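Local coordinates for aminopeptidase N family protein (Idiomarina loihiensis L2TR, PDB 4FGM) that probably acts as a zinc-dependent aminopeptidase of the M61 glycyl aminopeptidase family, and binds a zinc ion and maleic acid in this crystal, at residues 300-306 and 419-424; 84-88 and 110-114; 220-224 and 239-243. Numbering follows the deposited sequence.

Contact 1 (300-306 and 419-424)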
ATOM      1  N   THR A 300       8.831  14.108  -3.839  1.00 39.98           N
ATOM      2  CA  THR A 300       9.820  13.273  -4.504  1.00 42.12           C
ATOM      3  C   THR A 300       9.139  12.555  -5.670  1.00 46.36           C
ATOM      4  O   THR A 300       8.023  12.054  -5.538  1.00 44.33           O
ATOM      5  CB  THR A 300      10.453  12.222  -3.555  1.00 42.61           C
ATOM      6  OG1 THR A 300      11.403  11.438  -4.292  1.00 45.87           O
ATOM      7  CG2 THR A 300       9.390  11.299  -2.966  1.00 41.47           C
ATOM      8  N   GLU A 301       9.812  12.522  -6.813  1.00 49.59           N
ATOM      9  CA  GLU A 301       9.273  11.875  -8.005  1.00 50.97           C
ATOM     10  C   GLU A 301       9.735  10.431  -8.096  1.00 44.97           C
ATOM     11  O   GLU A 301       9.475   9.763  -9.096  1.00 49.78           O
ATOM     12  CB  GLU A 301       9.752  12.601  -9.260  1.00 48.75           C
ATOM     13  CG  GLU A 301      11.267  12.496  -9.467  1.00 50.61           C
ATOM     14  CD  GLU A 301      11.728  13.097 -10.780  1.00 54.58           C
ATOM     15  OE1 GLU A 301      11.424  14.283 -11.038  1.00 52.86           O
ATOM     16  OE2 GLU A 301      12.398  12.377 -11.551  1.00 49.60           O
ATOM     17  N   GLN A 302      10.409   9.945  -7.057  1.00 39.04           N
ATOM     18  CA  GLN A 302      10.942   8.589  -7.076  1.00 40.77           C
ATOM     19  C   GLN A 302      10.019   7.421  -6.713  1.00 44.79           C
ATOM     20  O   GLN A 302      10.454   6.267  -6.719  1.00 50.25           O
ATOM     21  CB  GLN A 302      12.194   8.538  -6.203  1.00 40.11           C
ATOM     22  CG  GLN A 302      13.312   9.439  -6.707  1.00 43.90           C
ATOM     23  CD  GLN A 302      14.521   9.437  -5.798  1.00 46.45           C
ATOM     24  OE1 GLN A 302      15.043   8.381  -5.438  1.00 46.98           O
ATOM     25  NE2 GLN A 302      14.979  10.624  -5.426  1.00 48.95           N
ATOM     26  N   LEU A 303       8.753   7.691  -6.409  1.00 43.34           N
ATOM     27  CA  LEU A 303       7.847   6.602  -6.058  1.00 41.92           C
ATOM     28  C   LEU A 303       7.621   5.620  -7.209  1.00 47.26           C
ATOM     29  O   LEU A 303       7.121   4.514  -6.993  1.00 46.15           O
ATOM     30  CB  LEU A 303       6.514   7.152  -5.558  1.00 48.08           C
ATOM     31  CG  LEU A 303       6.602   7.944  -4.244  1.00 52.76           C
ATOM     32  CD1 LEU A 303       5.199   8.292  -3.767  1.00 44.88           C
ATOM     33  CD2 LEU A 303       7.329   7.125  -3.181  1.00 53.99           C
ATOM     34  N   TRP A 304       7.995   6.008  -8.429  1.00 41.45           N
ATOM     35  CA  TRP A 304       7.836   5.111  -9.577  1.00 35.12           C
ATOM     36  C   TRP A 304       8.769   3.930  -9.356  1.00 38.29           C
ATOM     37  O   TRP A 304       8.535   2.820  -9.842  1.00 43.20           O
ATOM     38  CB  TRP A 304       8.223   5.808 -10.889  1.00 39.53           C
ATOM     39  CG  TRP A 304       9.685   6.186 -10.991  1.00 42.19           C
ATOM     40  CD1 TRP A 304      10.250   7.395 -10.668  1.00 42.32           C
ATOM     41  CD2 TRP A 304      10.762   5.353 -11.443  1.00 47.55           C
ATOM     42  NE1 TRP A 304      11.605   7.363 -10.895  1.00 41.57           N
ATOM     43  CE2 TRP A 304      11.947   6.125 -11.367  1.00 46.76           C
ATOM     44  CE3 TRP A 304      10.842   4.033 -11.906  1.00 48.76           C
ATOM     45  CZ2 TRP A 304      13.195   5.619 -11.740  1.00 46.63           C
ATOM     46  CZ3 TRP A 304      12.087   3.528 -12.279  1.00 51.33           C
ATOM     47  CH2 TRP A 304      13.247   4.322 -12.192  1.00 50.03           C
ATOM     48  N   PHE A 305       9.840   4.184  -8.617  1.00 44.10           N
ATOM     49  CA  PHE A 305      10.815   3.154  -8.329  1.00 45.03           C
ATOM     50  C   PHE A 305      10.498   2.464  -7.003  1.00 44.08           C
ATOM     51  O   PHE A 305      10.387   1.233  -6.933  1.00 45.10           O
ATOM     52  CB  PHE A 305      12.224   3.773  -8.311  1.00 41.93           C
ATOM     53  CG  PHE A 305      13.306   2.820  -7.875  1.00 41.68           C
ATOM     54  CD1 PHE A 305      13.619   2.664  -6.517  1.00 37.52           C
ATOM     55  CD2 PHE A 305      13.992   2.056  -8.815  1.00 38.28           C
ATOM     56  CE1 PHE A 305      14.602   1.758  -6.106  1.00 38.62           C
ATOM     57  CE2 PHE A 305      14.975   1.146  -8.421  1.00 40.35           C
ATOM     58  CZ  PHE A 305      15.284   0.994  -7.060  1.00 37.43           C
ATOM     59  N   TYR A 306      10.330   3.258  -5.954  1.00 43.81           N
ATOM     60  CA  TYR A 306      10.051   2.701  -4.641  1.00 49.61           C
ATOM     61  C   TYR A 306       8.714   1.980  -4.530  1.00 48.90           C
ATOM     62  O   TYR A 306       8.569   1.049  -3.739  1.00 45.04           O
ATOM     63  CB  TYR A 306      10.215   3.795  -3.585  1.00 45.72           C
ATOM     64  CG  TYR A 306      11.677   4.096  -3.393  1.00 42.67           C
ATOM     65  CD1 TYR A 306      12.526   3.138  -2.826  1.00 42.31           C
ATOM     66  CD2 TYR A 306      12.244   5.268  -3.885  1.00 39.82           C
ATOM     67  CE1 TYR A 306      13.903   3.338  -2.766  1.00 46.76           C
ATOM     68  CE2 TYR A 306      13.624   5.478  -3.832  1.00 41.38           C
ATOM     69  CZ  TYR A 306      14.446   4.502  -3.274  1.00 43.34           C
ATOM     70  OH  TYR A 306      15.810   4.667  -3.257  1.00 42.85           O
ATOM     71  N   THR A 419      19.039   7.723  -2.724  1.00 42.00           N
ATOM     72  CA  THR A 419      19.016   7.884  -4.172  1.00 42.80           C
ATOM     73  C   THR A 419      18.446   9.237  -4.571  1.00 45.20           C
ATOM     74  O   THR A 419      17.456   9.692  -3.997  1.00 47.75           O
ATOM     75  CB  THR A 419      18.155   6.791  -4.847  1.00 45.51           C
ATOM     76  OG1 THR A 419      16.815   6.847  -4.336  1.00 51.14           O
ATOM     77  CG2 THR A 419      18.743   5.419  -4.598  1.00 45.11           C
ATOM     78  N   ALA A 420      19.084   9.880  -5.545  1.00 44.80           N
ATOM     79  CA  ALA A 420      18.616  11.168  -6.058  1.00 50.14           C
ATOM     80  C   ALA A 420      17.688  10.810  -7.214  1.00 49.37           C
ATOM     81  O   ALA A 420      17.663   9.654  -7.652  1.00 45.96           O
ATOM     82  CB  ALA A 420      19.784  12.009  -6.555  1.00 46.22           C
ATOM     83  N   ASP A 421      16.933  11.782  -7.716  1.00 56.54           N
ATOM     84  CA  ASP A 421      15.992  11.507  -8.798  1.00 54.29           C
ATOM     85  C   ASP A 421      16.571  10.805 -10.016  1.00 52.25           C
ATOM     86  O   ASP A 421      15.903   9.972 -10.623  1.00 57.16           O
ATOM     87  CB  ASP A 421      15.298  12.791  -9.249  1.00 50.92           C
ATOM     88  CG  ASP A 421      14.494  13.439  -8.141  1.00 54.69           C
ATOM     89  OD1 ASP A 421      14.251  12.769  -7.114  1.00 54.83           O
ATOM     90  OD2 ASP A 421      14.095  14.612  -8.304  1.00 53.76           O
ATOM     91  N   ASP A 422      17.815  11.116 -10.365  1.00 52.33           N
ATOM     92  CA  ASP A 422      18.437  10.515 -11.545  1.00 56.74           C
ATOM     93  C   ASP A 422      19.428   9.385 -11.265  1.00 54.89           C
ATOM     94  O   ASP A 422      20.013   8.826 -12.191  1.00 54.23           O
ATOM     95  CB  ASP A 422      19.122  11.608 -12.375  1.00 63.53           C
ATOM     96  CG  ASP A 422      20.337  12.197 -11.680  1.00 78.39           C
ATOM     97  OD1 ASP A 422      20.294  12.382 -10.443  1.00 82.13           O
ATOM     98  OD2 ASP A 422      21.334  12.488 -12.376  1.00 84.93           O
ATOM     99  N   THR A 423      19.599   9.038  -9.996  1.00 47.80           N
ATOM    100  CA  THR A 423      20.529   7.977  -9.614  1.00 46.64           C
ATOM    101  C   THR A 423      20.352   6.659 -10.358  1.00 52.97           C
ATOM    102  O   THR A 423      21.308   6.135 -10.931  1.00 59.42           O
ATOM    103  CB  THR A 423      20.446   7.679  -8.099  1.00 48.11           C
ATOM    104  OG1 THR A 423      20.842   8.841  -7.357  1.00 49.35           O
ATOM    105  CG2 THR A 423      21.357   6.502  -7.733  1.00 40.72           C
ATOM    106  N   VAL A 424      19.140   6.115 -10.346  1.00 53.29           N
ATOM    107  CA  VAL A 424      18.882   4.838 -11.003  1.00 51.33           C
ATOM    108  C   VAL A 424      19.133   4.834 -12.515  1.00 52.80           C
ATOM    109  O   VAL A 424      19.760   3.910 -13.034  1.00 50.99           O
ATOM    110  CB  VAL A 424      17.438   4.345 -10.715  1.00 50.58           C
ATOM    111  CG1 VAL A 424      17.146   3.064 -11.496  1.00 45.90           C
ATOM    112  CG2 VAL A 424      17.278   4.077  -9.227  1.00 49.14           C
TER
HETATM  113  O   HOH W   1      13.474  13.532  -4.677  1.00 45.55           O
HETATM  114  O   HOH W   2      13.039   9.716 -10.681  1.00 41.81           O
HETATM  115  O   HOH W   3      11.758  14.970  -7.090  1.00 43.13           O
HETATM  116  O   HOH W   4      14.323  16.083 -10.541  1.00 63.02           O
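This contact lies in the gluzincin-type catalytic domain, at the short helix 303-306 that runs up to the zinc ligand E307. The HExxH helix carries the other two ligands, H273 and H277. The side chain of Y306 is about 7 Å from the zinc. Segment 300-306 enters the helix through an ST turn, in which Q302 N donates to T300 OG1 at 3.3 Å. Q302 is the main polar link. Its NE2 donates to D421 OD1 at 2.8 Å and to T419 O at 3.0 Å, and its OE1 accepts from T419 OG1 at 2.6 Å. E301 OE1 and D421 OD2 are like charges 3.8 Å apart. A water donates to D421 OD2 at 2.7 Å and, weakly, to E301 OE1 at 3.4 Å. Another joins E301 OE2, W304 NE1 and the backbone O of D421. E301 OE2 also hydrogen-bonds to Y445 OH. V424 packs on two rings. Its CG2 makes a CH-pi contact over the F305 face, 4.1 Å from the centroid, and its CG1 is 4.2 Å from W304 CH2. M405 and L408 of helix 401-413 also touch F305. T419 OG1, besides donating to Q302, accepts a hydrogen bond from Y306 OH at 2.6 Å.

Contact 2 (84-88 and 110-114)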
ATOM      1  N   HIS A  84       1.034  14.901  30.206  1.00 47.58           N
ATOM      2  CA  HIS A  84      -0.021  13.893  30.176  1.00 42.74           C
ATOM      3  C   HIS A  84      -1.086  14.244  29.145  1.00 42.18           C
ATOM      4  O   HIS A  84      -1.452  15.405  28.995  1.00 48.58           O
ATOM      5  CB  HIS A  84      -0.728  13.803  31.531  1.00 37.34           C
ATOM      6  CG  HIS A  84       0.173  13.495  32.684  1.00 45.31           C
ATOM      7  ND1 HIS A  84       0.583  12.215  32.993  1.00 47.68           N
ATOM      8  CD2 HIS A  84       0.704  14.299  33.636  1.00 49.95           C
ATOM      9  CE1 HIS A  84       1.322  12.243  34.087  1.00 45.90           C
ATOM     10  NE2 HIS A  84       1.411  13.497  34.498  1.00 47.47           N
ATOM     11  N   TYR A  85      -1.581  13.236  28.436  1.00 37.84           N
ATOM     12  CA  TYR A  85      -2.665  13.438  27.480  1.00 40.29           C
ATOM     13  C   TYR A  85      -3.297  12.110  27.115  1.00 39.09           C
ATOM     14  O   TYR A  85      -2.756  11.044  27.421  1.00 37.56           O
ATOM     15  CB  TYR A  85      -2.203  14.168  26.201  1.00 37.20           C
ATOM     16  CG  TYR A  85      -1.029  13.553  25.477  1.00 42.71           C
ATOM     17  CD1 TYR A  85       0.280  13.897  25.814  1.00 45.39           C
ATOM     18  CD2 TYR A  85      -1.221  12.628  24.445  1.00 41.78           C
ATOM     19  CE1 TYR A  85       1.371  13.339  25.144  1.00 43.40           C
ATOM     20  CE2 TYR A  85      -0.129  12.056  23.765  1.00 33.27           C
ATOM     21  CZ  TYR A  85       1.159  12.422  24.125  1.00 38.28           C
ATOM     22  OH  TYR A  85       2.249  11.872  23.485  1.00 39.99           O
ATOM     23  N   GLN A  86      -4.467  12.187  26.492  1.00 39.22           N
ATOM     24  CA  GLN A  86      -5.183  11.004  26.039  1.00 41.09           C
ATOM     25  C   GLN A  86      -5.194  11.051  24.522  1.00 43.63           C
ATOM     26  O   GLN A  86      -5.031  12.120  23.922  1.00 35.63           O
ATOM     27  CB  GLN A  86      -6.626  11.011  26.528  1.00 42.46           C
ATOM     28  CG  GLN A  86      -6.787  10.915  28.018  1.00 42.66           C
ATOM     29  CD  GLN A  86      -8.203  10.567  28.397  1.00 46.43           C
ATOM     30  OE1 GLN A  86      -9.136  11.294  28.076  1.00 44.38           O
ATOM     31  NE2 GLN A  86      -8.373   9.441  29.076  1.00 46.26           N
ATOM     32  N   VAL A  87      -5.386   9.897  23.903  1.00 36.19           N
ATOM     33  CA  VAL A  87      -5.439   9.837  22.456  1.00 38.52           C
ATOM     34  C   VAL A  87      -6.671   9.041  22.023  1.00 44.18           C
ATOM     35  O   VAL A  87      -6.891   7.918  22.501  1.00 34.94           O
ATOM     36  CB  VAL A  87      -4.169   9.176  21.891  1.00 42.41           C
ATOM     37  CG1 VAL A  87      -4.230   9.149  20.378  1.00 29.92           C
ATOM     38  CG2 VAL A  87      -2.945   9.939  22.357  1.00 36.84           C
ATOM     39  N   TYR A  88      -7.474   9.633  21.137  1.00 40.30           N
ATOM     40  CA  TYR A  88      -8.681   8.978  20.629  1.00 34.99           C
ATOM     41  C   TYR A  88      -8.270   8.071  19.476  1.00 37.69           C
ATOM     42  O   TYR A  88      -7.738   8.546  18.477  1.00 42.13           O
ATOM     43  CB  TYR A  88      -9.692  10.009  20.132  1.00 35.64           C
ATOM     44  CG  TYR A  88     -10.979   9.389  19.636  1.00 37.20           C
ATOM     45  CD1 TYR A  88     -11.872   8.781  20.519  1.00 39.84           C
ATOM     46  CD2 TYR A  88     -11.308   9.415  18.279  1.00 29.25           C
ATOM     47  CE1 TYR A  88     -13.064   8.218  20.064  1.00 37.56           C
ATOM     48  CE2 TYR A  88     -12.498   8.856  17.815  1.00 36.78           C
ATOM     49  CZ  TYR A  88     -13.374   8.262  18.714  1.00 39.34           C
ATOM     50  OH  TYR A  88     -14.567   7.746  18.266  1.00 40.47           O
ATOM     51  N   SER A 110       1.003   8.648  16.001  1.00 35.29           N
ATOM     52  CA  SER A 110      -0.284   9.089  16.536  1.00 45.41           C
ATOM     53  C   SER A 110      -0.303   9.238  18.056  1.00 41.72           C
ATOM     54  O   SER A 110      -1.069  10.030  18.590  1.00 43.17           O
ATOM     55  CB  SER A 110      -1.404   8.113  16.134  1.00 40.27           C
ATOM     56  OG  SER A 110      -1.768   8.262  14.776  1.00 48.66           O
ATOM     57  N   LEU A 111       0.535   8.478  18.750  1.00 39.26           N
ATOM     58  CA  LEU A 111       0.542   8.523  20.209  1.00 41.38           C
ATOM     59  C   LEU A 111       1.658   9.289  20.919  1.00 40.79           C
ATOM     60  O   LEU A 111       1.433   9.863  21.981  1.00 43.22           O
ATOM     61  CB  LEU A 111       0.509   7.090  20.758  1.00 39.85           C
ATOM     62  CG  LEU A 111      -0.877   6.456  20.952  1.00 40.03           C
ATOM     63  CD1 LEU A 111      -1.632   6.423  19.637  1.00 39.23           C
ATOM     64  CD2 LEU A 111      -0.722   5.065  21.513  1.00 40.81           C
ATOM     65  N   CYS A 112       2.845   9.320  20.326  1.00 44.10           N
ATOM     66  CA  CYS A 112       3.994   9.952  20.965  1.00 38.03           C
ATOM     67  C   CYS A 112       4.495  11.294  20.463  1.00 40.01           C
ATOM     68  O   CYS A 112       5.123  11.371  19.405  1.00 38.17           O
ATOM     69  CB  CYS A 112       5.164   8.970  20.937  1.00 33.51           C
ATOM     70  SG  CYS A 112       4.772   7.404  21.697  1.00 41.76           S
ATOM     71  N   LEU A 113       4.250  12.345  21.239  1.00 35.53           N
ATOM     72  CA  LEU A 113       4.733  13.672  20.866  1.00 39.07           C
ATOM     73  C   LEU A 113       6.262  13.675  20.854  1.00 44.38           C
ATOM     74  O   LEU A 113       6.903  13.067  21.708  1.00 35.96           O
ATOM     75  CB  LEU A 113       4.247  14.725  21.862  1.00 39.58           C
ATOM     76  CG  LEU A 113       2.758  15.061  21.849  1.00 42.68           C
ATOM     77  CD1 LEU A 113       2.462  16.049  22.962  1.00 42.55           C
ATOM     78  CD2 LEU A 113       2.370  15.644  20.497  1.00 30.39           C
ATOM     79  N   ALA A 114       6.844  14.349  19.871  1.00 43.53           N
ATOM     80  CA  ALA A 114       8.298  14.440  19.773  1.00 41.20           C
ATOM     81  C   ALA A 114       8.765  15.647  20.587  1.00 42.79           C
ATOM     82  O   ALA A 114       8.086  16.677  20.627  1.00 44.13           O
ATOM     83  CB  ALA A 114       8.713  14.605  18.318  1.00 35.11           C
TER
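Two hydrogen bonds meet at one hydroxyl, that of Y85. Y85 OH donates to L111 O at 2.6 Å. It also accepts from L113 N at 3.0 Å, with an N-H...acceptor angle of 165°. The tyrosine thus satisfies two backbone groups on either side of C112, next to the weakly bonded helical turn 108-111. This ties segment 110-114 to strand 81-91 through a side chain rather than through sheet pairing. L111 O lies at the edge of the Y85 ring, near its plane, as expected for a phenol donor.

Apolar packing surrounds this polar point. L113 points toward strand 81-91, and its CD1 is 3.6 Å from Y85 CE1. V87, two residues further along that strand, also points toward segment 110-114. Its CG1 is 3.8 Å from L111 CD1 and 3.7 Å from S110 O. The closest CA atoms are those of V87 and L111, 6.5 Å apart.

The contact is buried inside the N-terminal beta domain, away from the zinc site. Strand 81-91 pairs antiparallel with strand 15-22, whose V18 touches both Y85 and V87. L111 packs on F16 of that strand and on I6 of strand 2-10. C112 reaches L163 of helix 160-163. The helical turn 108-111 therefore lies against the same sheet face as Y85 and V87.

Contact 3 (220-224 and 239-243)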
ATOM      1  N   PHE A 220      17.358  -6.509   8.803  1.00 45.41           N
ATOM      2  CA  PHE A 220      16.765  -6.663  10.132  1.00 42.86           C
ATOM      3  C   PHE A 220      17.251  -7.959  10.782  1.00 44.87           C
ATOM      4  O   PHE A 220      17.817  -8.820  10.109  1.00 48.15           O
ATOM      5  CB  PHE A 220      15.233  -6.686  10.016  1.00 44.35           C
ATOM      6  CG  PHE A 220      14.723  -7.542   8.880  1.00 42.00           C
ATOM      7  CD1 PHE A 220      14.291  -6.959   7.691  1.00 39.94           C
ATOM      8  CD2 PHE A 220      14.694  -8.930   8.994  1.00 37.61           C
ATOM      9  CE1 PHE A 220      13.847  -7.748   6.623  1.00 42.98           C
ATOM     10  CE2 PHE A 220      14.256  -9.728   7.931  1.00 39.10           C
ATOM     11  CZ  PHE A 220      13.826  -9.135   6.745  1.00 42.18           C
ATOM     12  N   GLN A 221      17.032  -8.103  12.086  1.00 45.83           N
ATOM     13  CA  GLN A 221      17.451  -9.319  12.778  1.00 53.17           C
ATOM     14  C   GLN A 221      16.282 -10.256  13.059  1.00 51.22           C
ATOM     15  O   GLN A 221      16.474 -11.408  13.442  1.00 53.18           O
ATOM     16  CB  GLN A 221      18.167  -8.977  14.080  1.00 62.30           C
ATOM     17  CG  GLN A 221      19.516  -8.327  13.863  1.00 75.18           C
ATOM     18  CD  GLN A 221      20.190  -7.967  15.164  1.00 87.70           C
ATOM     19  OE1 GLN A 221      20.982  -8.741  15.707  1.00 94.39           O
ATOM     20  NE2 GLN A 221      19.864  -6.789  15.689  1.00 88.11           N
ATOM     21  N   SER A 222      15.071  -9.745  12.870  1.00 47.12           N
ATOM     22  CA  SER A 222      13.854 -10.522  13.066  1.00 45.36           C
ATOM     23  C   SER A 222      12.757  -9.734  12.362  1.00 44.66           C
ATOM     24  O   SER A 222      12.917  -8.536  12.123  1.00 41.93           O
ATOM     25  CB  SER A 222      13.533 -10.667  14.549  1.00 41.36           C
ATOM     26  OG  SER A 222      13.123  -9.432  15.095  1.00 46.72           O
ATOM     27  N   TYR A 223      11.656 -10.389  12.016  1.00 40.56           N
ATOM     28  CA  TYR A 223      10.590  -9.680  11.325  1.00 41.90           C
ATOM     29  C   TYR A 223       9.203 -10.175  11.725  1.00 41.96           C
ATOM     30  O   TYR A 223       8.991 -11.377  11.911  1.00 43.00           O
ATOM     31  CB  TYR A 223      10.802  -9.800   9.817  1.00 39.93           C
ATOM     32  CG  TYR A 223       9.903  -8.911   8.992  1.00 44.08           C
ATOM     33  CD1 TYR A 223       8.598  -9.295   8.683  1.00 38.99           C
ATOM     34  CD2 TYR A 223      10.362  -7.685   8.512  1.00 41.23           C
ATOM     35  CE1 TYR A 223       7.777  -8.485   7.914  1.00 36.87           C
ATOM     36  CE2 TYR A 223       9.544  -6.865   7.745  1.00 32.60           C
ATOM     37  CZ  TYR A 223       8.253  -7.274   7.445  1.00 38.13           C
ATOM     38  OH  TYR A 223       7.461  -6.491   6.637  1.00 44.79           O
ATOM     39  N   THR A 224       8.261  -9.242  11.853  1.00 39.02           N
ATOM     40  CA  THR A 224       6.903  -9.587  12.261  1.00 40.85           C
ATOM     41  C   THR A 224       5.822  -9.048  11.340  1.00 36.80           C
ATOM     42  O   THR A 224       5.806  -7.858  11.009  1.00 42.51           O
ATOM     43  CB  THR A 224       6.577  -9.038  13.659  1.00 43.77           C
ATOM     44  OG1 THR A 224       7.734  -9.128  14.498  1.00 49.11           O
ATOM     45  CG2 THR A 224       5.425  -9.838  14.275  1.00 41.64           C
ATOM     46  N   HIS A 239       7.656  -1.321   7.407  1.00 39.58           N
ATOM     47  CA  HIS A 239       8.488  -0.829   8.501  1.00 37.73           C
ATOM     48  C   HIS A 239       9.811  -1.595   8.464  1.00 38.88           C
ATOM     49  O   HIS A 239       9.902  -2.657   7.831  1.00 37.88           O
ATOM     50  CB  HIS A 239       7.756  -0.996   9.835  1.00 36.35           C
ATOM     51  CG  HIS A 239       6.535  -0.140   9.944  1.00 38.77           C
ATOM     52  ND1 HIS A 239       6.597   1.235  10.025  1.00 38.54           N
ATOM     53  CD2 HIS A 239       5.218  -0.455   9.900  1.00 36.01           C
ATOM     54  CE1 HIS A 239       5.371   1.732  10.023  1.00 35.74           C
ATOM     55  NE2 HIS A 239       4.517   0.727   9.948  1.00 34.36           N
ATOM     56  N   ARG A 240      10.837  -1.051   9.120  1.00 41.75           N
ATOM     57  CA  ARG A 240      12.161  -1.666   9.101  1.00 41.70           C
ATOM     58  C   ARG A 240      12.246  -3.131   9.503  1.00 43.67           C
ATOM     59  O   ARG A 240      13.025  -3.871   8.916  1.00 42.97           O
ATOM     60  CB  ARG A 240      13.152  -0.832   9.917  1.00 33.85           C
ATOM     61  CG  ARG A 240      12.864  -0.703  11.397  1.00 40.87           C
ATOM     62  CD  ARG A 240      13.723   0.404  11.977  1.00 38.73           C
ATOM     63  NE  ARG A 240      13.253   1.720  11.549  1.00 42.26           N
ATOM     64  CZ  ARG A 240      13.887   2.859  11.803  1.00 43.23           C
ATOM     65  NH1 ARG A 240      15.024   2.840  12.476  1.00 42.21           N
ATOM     66  NH2 ARG A 240      13.378   4.020  11.407  1.00 38.13           N
ATOM     67  N   ASN A 241      11.456  -3.575  10.474  1.00 37.48           N
ATOM     68  CA  ASN A 241      11.525  -4.986  10.846  1.00 36.73           C
ATOM     69  C   ASN A 241      10.141  -5.579  11.123  1.00 42.42           C
ATOM     70  O   ASN A 241       9.997  -6.595  11.814  1.00 46.24           O
ATOM     71  CB  ASN A 241      12.470  -5.174  12.042  1.00 31.07           C
ATOM     72  CG  ASN A 241      11.874  -4.686  13.358  1.00 41.99           C
ATOM     73  OD1 ASN A 241      10.976  -3.840  13.376  1.00 44.18           O
ATOM     74  ND2 ASN A 241      12.389  -5.218  14.476  1.00 37.46           N
ATOM     75  N   SER A 242       9.127  -4.940  10.549  1.00 42.32           N
ATOM     76  CA  SER A 242       7.745  -5.381  10.704  1.00 38.63           C
ATOM     77  C   SER A 242       6.855  -4.675   9.685  1.00 44.78           C
ATOM     78  O   SER A 242       7.293  -3.782   8.948  1.00 39.63           O
ATOM     79  CB  SER A 242       7.230  -5.042  12.103  1.00 35.32           C
ATOM     80  OG  SER A 242       7.043  -3.644  12.233  1.00 30.13           O
ATOM     81  N   THR A 243       5.595  -5.082   9.654  1.00 40.28           N
ATOM     82  CA  THR A 243       4.626  -4.461   8.774  1.00 44.98           C
ATOM     83  C   THR A 243       3.261  -4.601   9.421  1.00 45.80           C
ATOM     84  O   THR A 243       3.008  -5.558  10.151  1.00 44.50           O
ATOM     85  CB  THR A 243       4.613  -5.107   7.357  1.00 45.25           C
ATOM     86  OG1 THR A 243       3.677  -4.406   6.527  1.00 41.60           O
ATOM     87  CG2 THR A 243       4.228  -6.574   7.423  1.00 36.27           C
TER
HETATM   88  O   HOH W   5      10.547  -8.147  14.350  1.00 43.31           O
HETATM   89  O   HOH W   6       8.215  -4.044   6.034  1.00 38.20           O
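H239 begins the turn that leads into strand 242-248. Its N donates to a water that also bonds Y223 OH. The side chains of H239 and R240 are both held outside the contact by D165, through a hydrogen bond and a salt bridge respectively. R240 O is 3.6 Å from F220 CD1. N241 CB packs against F220 CB at 3.7 Å. N241 O accepts from T224 N at 3.2 Å and also takes a CA-H...O contact from Y223 CA at 3.2 Å. At S242 the parallel beta bridge to T224 forms, with CA atoms 4.6 Å apart. S242 CA sits over the Y223 ring face in a CH-pi contact, 3.9 Å from the centroid. T243 N then donates to T224 O at 3.1 Å. T243 OG1 hydrogen-bonds to O of L237, a residue of the maleic acid pocket, so the strand borders the active site. Strand 222-230 lies between parallel neighbours 183-190 and 242-248 in the five-stranded mixed sheet, and Y223 meets Y275 of the zinc-binding helix 262-277 edge-to-face.

Overall arrangement
Contact 2 belongs to the N-terminal beta domain, whereas contacts 1 and 3 lie nearer the zinc centre. None of the three touches another, and none shares a helix or strand with another. Contact 2 is wholly buried and has the smallest interface. Contact 1 has the largest. It is mostly buried but has an exposed, hydrated margin at D421. Contact 3 is partly buried. Their chemistry follows their place. Contact 3 uses backbone pairing within a sheet. Contact 2 uses one tyrosine hydroxyl and aliphatic packing. Contact 1 combines a side-chain polar network, which also takes in one backbone carbonyl, with a valine packed on aromatic rings. Contacts 1 and 3 both approach H277, through Y306 and Y223.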